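Local atomic coordinates of uncharacterized protein (Bacteroides eggerthii DSM 20697, PDB entry 4ECO), a protein that is of unknown function but, as a leucine-rich repeat protein, probably binds other proteins along its curved solenoid. Residues Y28-W39 with N59-G70. Sequence-based numbering, arbitrary orientation.
Sequences YIKDYLALKEIW and NWNFNKELDMWG
Helix 27-41 packs Tyr-32, Lys-36 and Trp-39 against Phe-62, Trp-69 and their neighbours in a largely apolar contact near the N-terminal end of the leucine-rich repeat solenoid; the irregular segment 59-70, with a short 3-10 turn at 66-68, follows the helix in the chain and leads toward strand 75-77. At the C-terminal part of the helix segment Trp-39, Trp-60 and Phe-62 form an aromatic cluster, to which Trp-47 adds a further edge-to-face pair with Trp-39. Phe-62 turns its edge to the face of the Trp-39 six-membered ring, a T-shaped arrangement with planes at 60°. Trp-60 lies nearly parallel to Trp-39 but slid so far along that the rings barely overlap. With CG anti to the backbone N (chi1 -170°), the Trp-39 indole points toward the 59-70 segment, and its NE1 donates a nearly straight hydrogen bond, 3.1 Å long, to Asn-59 OD1, which sits in the indole plane. Asparagine suits this place because its oxygen accepts from Trp-39 and, weakly, from Trp-60 N, while ND2 donates to Gly-44 O. An alanine in place of Trp-39 would probably leave Asn-59 OD1 without its indole donor and the Phe-62 edge without a face to meet. Trp-60 NE1 hydrogen-bonds to Pro-73 O, while its CH2 meets Leu-35 CD2. Lysine suits position 36 because its aliphatic chain can cover rings: CD makes a CH-pi contact over the Phe-62 face, and CB touches Trp-69 CZ3. Trp-69 is sandwiched between Phe-62 CD1 and Leu-66 CD1, its NE1 hydrogen-bonded to Lys-64 O. Farther along, Ile-29 CG2 meets Leu-66 CD2 at 3.8 Å. The flat Tyr-32 ring can lie against the backbone of Trp-69 and Gly-70, where glycine brings only backbone atoms: Tyr-28 O covers one face and Gly-70 N the other, 3.4 Å above its plane.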
loop_
_atom_site.group_PDB
_atom_site.type_symbol
_atom_site.label_atom_id
_atom_site.label_comp_id
_atom_site.label_asym_id
_atom_site.label_seq_id
_atom_site.Cartn_x
_atom_site.Cartn_y
_atom_site.Cartn_z
ATOM N N TYR A 28 -8.910 7.669 41.637
ATOM C CA TYR A 28 -9.397 8.387 40.462
ATOM C C TYR A 28 -9.099 9.908 40.606
ATOM O O TYR A 28 -8.749 10.546 39.617
ATOM C CB TYR A 28 -10.885 8.096 40.221
ATOM C CG TYR A 28 -11.841 8.837 41.125
ATOM C CD1 TYR A 28 -12.117 8.375 42.407
ATOM C CD2 TYR A 28 -12.497 9.984 40.685
ATOM C CE1 TYR A 28 -12.996 9.058 43.246
ATOM C CE2 TYR A 28 -13.392 10.662 41.507
ATOM C CZ TYR A 28 -13.634 10.200 42.792
ATOM O OH TYR A 28 -14.516 10.872 43.605
ATOM N N ILE A 29 -9.137 10.451 41.839
ATOM C CA ILE A 29 -8.775 11.843 42.118
ATOM C C ILE A 29 -7.236 12.032 41.873
ATOM O O ILE A 29 -6.830 13.001 41.215
ATOM C CB ILE A 29 -9.215 12.229 43.564
ATOM C CG1 ILE A 29 -10.766 12.193 43.737
ATOM C CG2 ILE A 29 -8.608 13.563 44.039
ATOM C CD1 ILE A 29 -11.634 13.317 43.004
ATOM N N LYS A 30 -6.401 11.085 42.364
ATOM C CA LYS A 30 -4.943 11.125 42.190
ATOM C C LYS A 30 -4.583 11.174 40.677
ATOM O O LYS A 30 -3.649 11.901 40.291
ATOM C CB LYS A 30 -4.279 9.927 42.898
ATOM C CG LYS A 30 -4.366 10.012 44.443
ATOM C CD LYS A 30 -4.149 8.683 45.210
ATOM C CE LYS A 30 -2.699 8.261 45.424
ATOM N NZ LYS A 30 -2.167 7.357 44.354
ATOM N N ASP A 31 -5.394 10.463 39.833
ATOM C CA ASP A 31 -5.271 10.401 38.374
ATOM C C ASP A 31 -5.477 11.737 37.731
ATOM O O ASP A 31 -4.840 12.047 36.728
ATOM C CB ASP A 31 -6.311 9.430 37.769
ATOM C CG ASP A 31 -5.987 7.944 37.806
ATOM O OD1 ASP A 31 -4.977 7.561 38.463
ATOM O OD2 ASP A 31 -6.758 7.159 37.207
ATOM N N TYR A 32 -6.450 12.491 38.258
ATOM C CA TYR A 32 -6.835 13.806 37.766
ATOM C C TYR A 32 -5.759 14.843 38.121
ATOM O O TYR A 32 -5.487 15.744 37.322
ATOM C CB TYR A 32 -8.195 14.205 38.334
ATOM C CG TYR A 32 -9.371 13.308 37.978
ATOM C CD1 TYR A 32 -9.286 12.378 36.937
ATOM C CD2 TYR A 32 -10.590 13.440 38.631
ATOM C CE1 TYR A 32 -10.354 11.534 36.636
ATOM C CE2 TYR A 32 -11.682 12.635 38.304
ATOM C CZ TYR A 32 -11.560 11.688 37.305
ATOM O OH TYR A 32 -12.663 10.937 36.993
ATOM N N LEU A 33 -5.104 14.690 39.281
ATOM C CA LEU A 33 -4.007 15.581 39.646
ATOM C C LEU A 33 -2.819 15.316 38.716
ATOM O O LEU A 33 -2.083 16.259 38.380
ATOM C CB LEU A 33 -3.618 15.417 41.114
ATOM C CG LEU A 33 -4.740 15.614 42.124
ATOM C CD1 LEU A 33 -4.308 15.183 43.502
ATOM C CD2 LEU A 33 -5.243 17.047 42.141
ATOM N N ALA A 34 -2.675 14.038 38.255
ATOM C CA ALA A 34 -1.674 13.617 37.275
ATOM C C ALA A 34 -2.009 14.228 35.908
ATOM O O ALA A 34 -1.126 14.837 35.289
ATOM C CB ALA A 34 -1.600 12.102 37.190
ATOM N N LEU A 35 -3.296 14.150 35.473
ATOM C CA LEU A 35 -3.746 14.759 34.216
ATOM C C LEU A 35 -3.411 16.239 34.155
ATOM O O LEU A 35 -2.843 16.687 33.159
ATOM C CB LEU A 35 -5.258 14.592 34.005
ATOM C CG LEU A 35 -5.754 13.231 33.541
ATOM C CD1 LEU A 35 -7.247 13.271 33.325
ATOM C CD2 LEU A 35 -5.057 12.786 32.271
ATOM N N LYS A 36 -3.730 16.989 35.231
ATOM C CA LYS A 36 -3.471 18.426 35.324
ATOM C C LYS A 36 -1.938 18.704 35.314
ATOM O O LYS A 36 -1.481 19.629 34.628
ATOM C CB LYS A 36 -4.153 18.999 36.579
ATOM C CG LYS A 36 -3.813 20.440 36.950
ATOM C CD LYS A 36 -4.279 21.519 35.991
ATOM C CE LYS A 36 -3.801 22.843 36.541
ATOM N NZ LYS A 36 -4.097 23.965 35.621
ATOM N N GLU A 37 -1.161 17.864 36.005
ATOM C CA GLU A 37 0.285 18.029 36.051
ATOM C C GLU A 37 0.898 17.764 34.639
ATOM O O GLU A 37 1.804 18.486 34.212
ATOM C CB GLU A 37 0.883 17.115 37.125
ATOM C CG GLU A 37 2.230 17.604 37.631
ATOM C CD GLU A 37 2.669 17.027 38.961
ATOM O OE1 GLU A 37 1.838 16.981 39.901
ATOM O OE2 GLU A 37 3.868 16.672 39.077
ATOM N N ILE A 38 0.346 16.775 33.908
ATOM C CA ILE A 38 0.749 16.435 32.539
ATOM C C ILE A 38 0.434 17.643 31.626
ATOM O O ILE A 38 1.304 18.085 30.881
ATOM C CB ILE A 38 0.051 15.119 32.080
ATOM C CG1 ILE A 38 0.769 13.914 32.716
ATOM C CG2 ILE A 38 -0.006 14.992 30.532
ATOM C CD1 ILE A 38 -0.063 12.638 32.800
ATOM N N TRP A 39 -0.794 18.176 31.718
ATOM C CA TRP A 39 -1.277 19.346 30.976
ATOM C C TRP A 39 -0.346 20.545 31.234
ATOM O O TRP A 39 0.151 21.132 30.278
ATOM C CB TRP A 39 -2.730 19.650 31.397
ATOM C CG TRP A 39 -3.432 20.675 30.556
ATOM C CD1 TRP A 39 -3.980 20.487 29.316
ATOM C CD2 TRP A 39 -3.798 22.001 30.957
ATOM N NE1 TRP A 39 -4.613 21.639 28.895
ATOM C CE2 TRP A 39 -4.548 22.571 29.900
ATOM C CE3 TRP A 39 -3.609 22.748 32.127
ATOM C CZ2 TRP A 39 -5.068 23.864 29.968
ATOM C CZ3 TRP A 39 -4.079 24.052 32.164
ATOM C CH2 TRP A 39 -4.797 24.593 31.093
ATOM N N ASN A 59 -9.747 21.902 23.848
ATOM C CA ASN A 59 -8.688 21.855 24.870
ATOM C C ASN A 59 -9.250 21.322 26.179
ATOM O O ASN A 59 -10.459 21.339 26.390
ATOM C CB ASN A 59 -8.049 23.254 25.080
ATOM C CG ASN A 59 -6.757 23.297 25.887
ATOM O OD1 ASN A 59 -6.176 22.277 26.297
ATOM N ND2 ASN A 59 -6.264 24.501 26.130
ATOM N N TRP A 60 -8.371 20.846 27.059
ATOM C CA TRP A 60 -8.756 20.418 28.390
ATOM C C TRP A 60 -9.181 21.644 29.215
ATOM O O TRP A 60 -8.770 22.778 28.932
ATOM C CB TRP A 60 -7.606 19.665 29.072
ATOM C CG TRP A 60 -7.267 18.346 28.438
ATOM C CD1 TRP A 60 -7.829 17.797 27.324
ATOM C CD2 TRP A 60 -6.304 17.391 28.914
ATOM N NE1 TRP A 60 -7.276 16.558 27.076
ATOM C CE2 TRP A 60 -6.335 16.289 28.032
ATOM C CE3 TRP A 60 -5.421 17.356 30.008
ATOM C CZ2 TRP A 60 -5.490 15.182 28.188
ATOM C CZ3 TRP A 60 -4.595 16.250 30.173
ATOM C CH2 TRP A 60 -4.641 15.176 29.281
ATOM N N ASN A 61 -10.037 21.431 30.198
ATOM C CA ASN A 61 -10.504 22.517 31.037
ATOM C C ASN A 61 -10.547 22.029 32.452
ATOM O O ASN A 61 -11.108 20.947 32.717
ATOM C CB ASN A 61 -11.861 22.996 30.557
ATOM C CG ASN A 61 -12.342 24.189 31.305
ATOM O OD1 ASN A 61 -13.013 24.055 32.320
ATOM N ND2 ASN A 61 -12.002 25.384 30.830
ATOM N N PHE A 62 -9.911 22.796 33.363
ATOM C CA PHE A 62 -9.819 22.433 34.782
ATOM C C PHE A 62 -10.550 23.480 35.638
ATOM O O PHE A 62 -10.472 23.454 36.874
ATOM C CB PHE A 62 -8.339 22.245 35.203
ATOM C CG PHE A 62 -7.672 21.106 34.464
ATOM C CD1 PHE A 62 -7.852 19.789 34.875
ATOM C CD2 PHE A 62 -6.920 21.344 33.318
ATOM C CE1 PHE A 62 -7.311 18.736 34.143
ATOM C CE2 PHE A 62 -6.377 20.287 32.594
ATOM C CZ PHE A 62 -6.581 18.991 33.008
ATOM N N ASN A 63 -11.324 24.349 34.976
ATOM C CA ASN A 63 -12.165 25.339 35.640
ATOM C C ASN A 63 -13.561 24.722 35.936
ATOM O O ASN A 63 -14.598 25.260 35.566
ATOM C CB ASN A 63 -12.246 26.601 34.800
ATOM C CG ASN A 63 -10.950 27.375 34.765
ATOM O OD1 ASN A 63 -10.083 27.245 35.650
ATOM N ND2 ASN A 63 -10.818 28.243 33.767
ATOM N N LYS A 64 -13.542 23.553 36.583
ATOM C CA LYS A 64 -14.681 22.754 37.024
ATOM C C LYS A 64 -14.260 21.991 38.284
ATOM O O LYS A 64 -13.077 22.022 38.626
ATOM C CB LYS A 64 -15.188 21.825 35.903
ATOM C CG LYS A 64 -14.235 20.782 35.339
ATOM C CD LYS A 64 -14.528 20.653 33.869
ATOM C CE LYS A 64 -14.261 19.305 33.262
ATOM N NZ LYS A 64 -14.766 19.256 31.862
ATOM N N GLU A 65 -15.203 21.338 38.987
ATOM C CA GLU A 65 -14.929 20.562 40.201
ATOM C C GLU A 65 -13.897 19.467 39.935
ATOM O O GLU A 65 -13.855 18.942 38.833
ATOM C CB GLU A 65 -16.226 19.969 40.756
ATOM C CG GLU A 65 -17.011 21.002 41.542
ATOM C CD GLU A 65 -16.417 21.373 42.889
ATOM O OE1 GLU A 65 -15.651 20.548 43.436
ATOM O OE2 GLU A 65 -16.759 22.454 43.427
ATOM N N LEU A 66 -13.044 19.182 40.955
ATOM C CA LEU A 66 -11.921 18.244 40.951
ATOM C C LEU A 66 -12.320 16.875 40.503
ATOM O O LEU A 66 -11.566 16.274 39.736
ATOM C CB LEU A 66 -11.269 18.145 42.341
ATOM C CG LEU A 66 -10.069 17.173 42.547
ATOM C CD1 LEU A 66 -8.940 17.437 41.556
ATOM C CD2 LEU A 66 -9.540 17.241 43.979
ATOM N N ASP A 67 -13.487 16.374 40.941
ATOM C CA ASP A 67 -13.914 15.031 40.532
ATOM C C ASP A 67 -14.437 15.009 39.041
ATOM O O ASP A 67 -14.685 13.938 38.504
ATOM C CB ASP A 67 -14.955 14.442 41.526
ATOM C CG ASP A 67 -16.311 15.115 41.610
ATOM O OD1 ASP A 67 -16.434 16.272 41.148
ATOM O OD2 ASP A 67 -17.250 14.485 42.145
HETATM N N MSE A 68 -14.528 16.169 38.376
HETATM C CA MSE A 68 -14.984 16.294 36.986
HETATM C C MSE A 68 -13.801 16.416 36.017
HETATM O O MSE A 68 -13.985 16.437 34.791
HETATM C CB MSE A 68 -15.912 17.517 36.830
HETATM C CG MSE A 68 -17.260 17.362 37.515
HETATM SE SE MSE A 68 -18.182 15.737 36.877
HETATM C CE MSE A 68 -17.971 14.448 38.447
ATOM N N TRP A 69 -12.579 16.473 36.572
ATOM C CA TRP A 69 -11.352 16.663 35.819
ATOM C C TRP A 69 -11.052 15.489 34.871
ATOM O O TRP A 69 -10.216 15.645 33.967
ATOM C CB TRP A 69 -10.188 16.899 36.770
ATOM C CG TRP A 69 -10.139 18.269 37.413
ATOM C CD1 TRP A 69 -11.153 19.185 37.515
ATOM C CD2 TRP A 69 -9.011 18.846 38.077
ATOM N NE1 TRP A 69 -10.713 20.307 38.176
ATOM C CE2 TRP A 69 -9.399 20.130 38.526
ATOM C CE3 TRP A 69 -7.691 18.413 38.305
ATOM C CZ2 TRP A 69 -8.518 20.982 39.198
ATOM C CZ3 TRP A 69 -6.825 19.249 38.985
ATOM C CH2 TRP A 69 -7.234 20.521 39.412
ATOM N N GLY A 70 -11.790 14.384 35.012
ATOM C CA GLY A 70 -11.640 13.224 34.138
ATOM C C GLY A 70 -12.284 13.415 32.783
ATOM O O GLY A 70 -11.881 12.775 31.803
#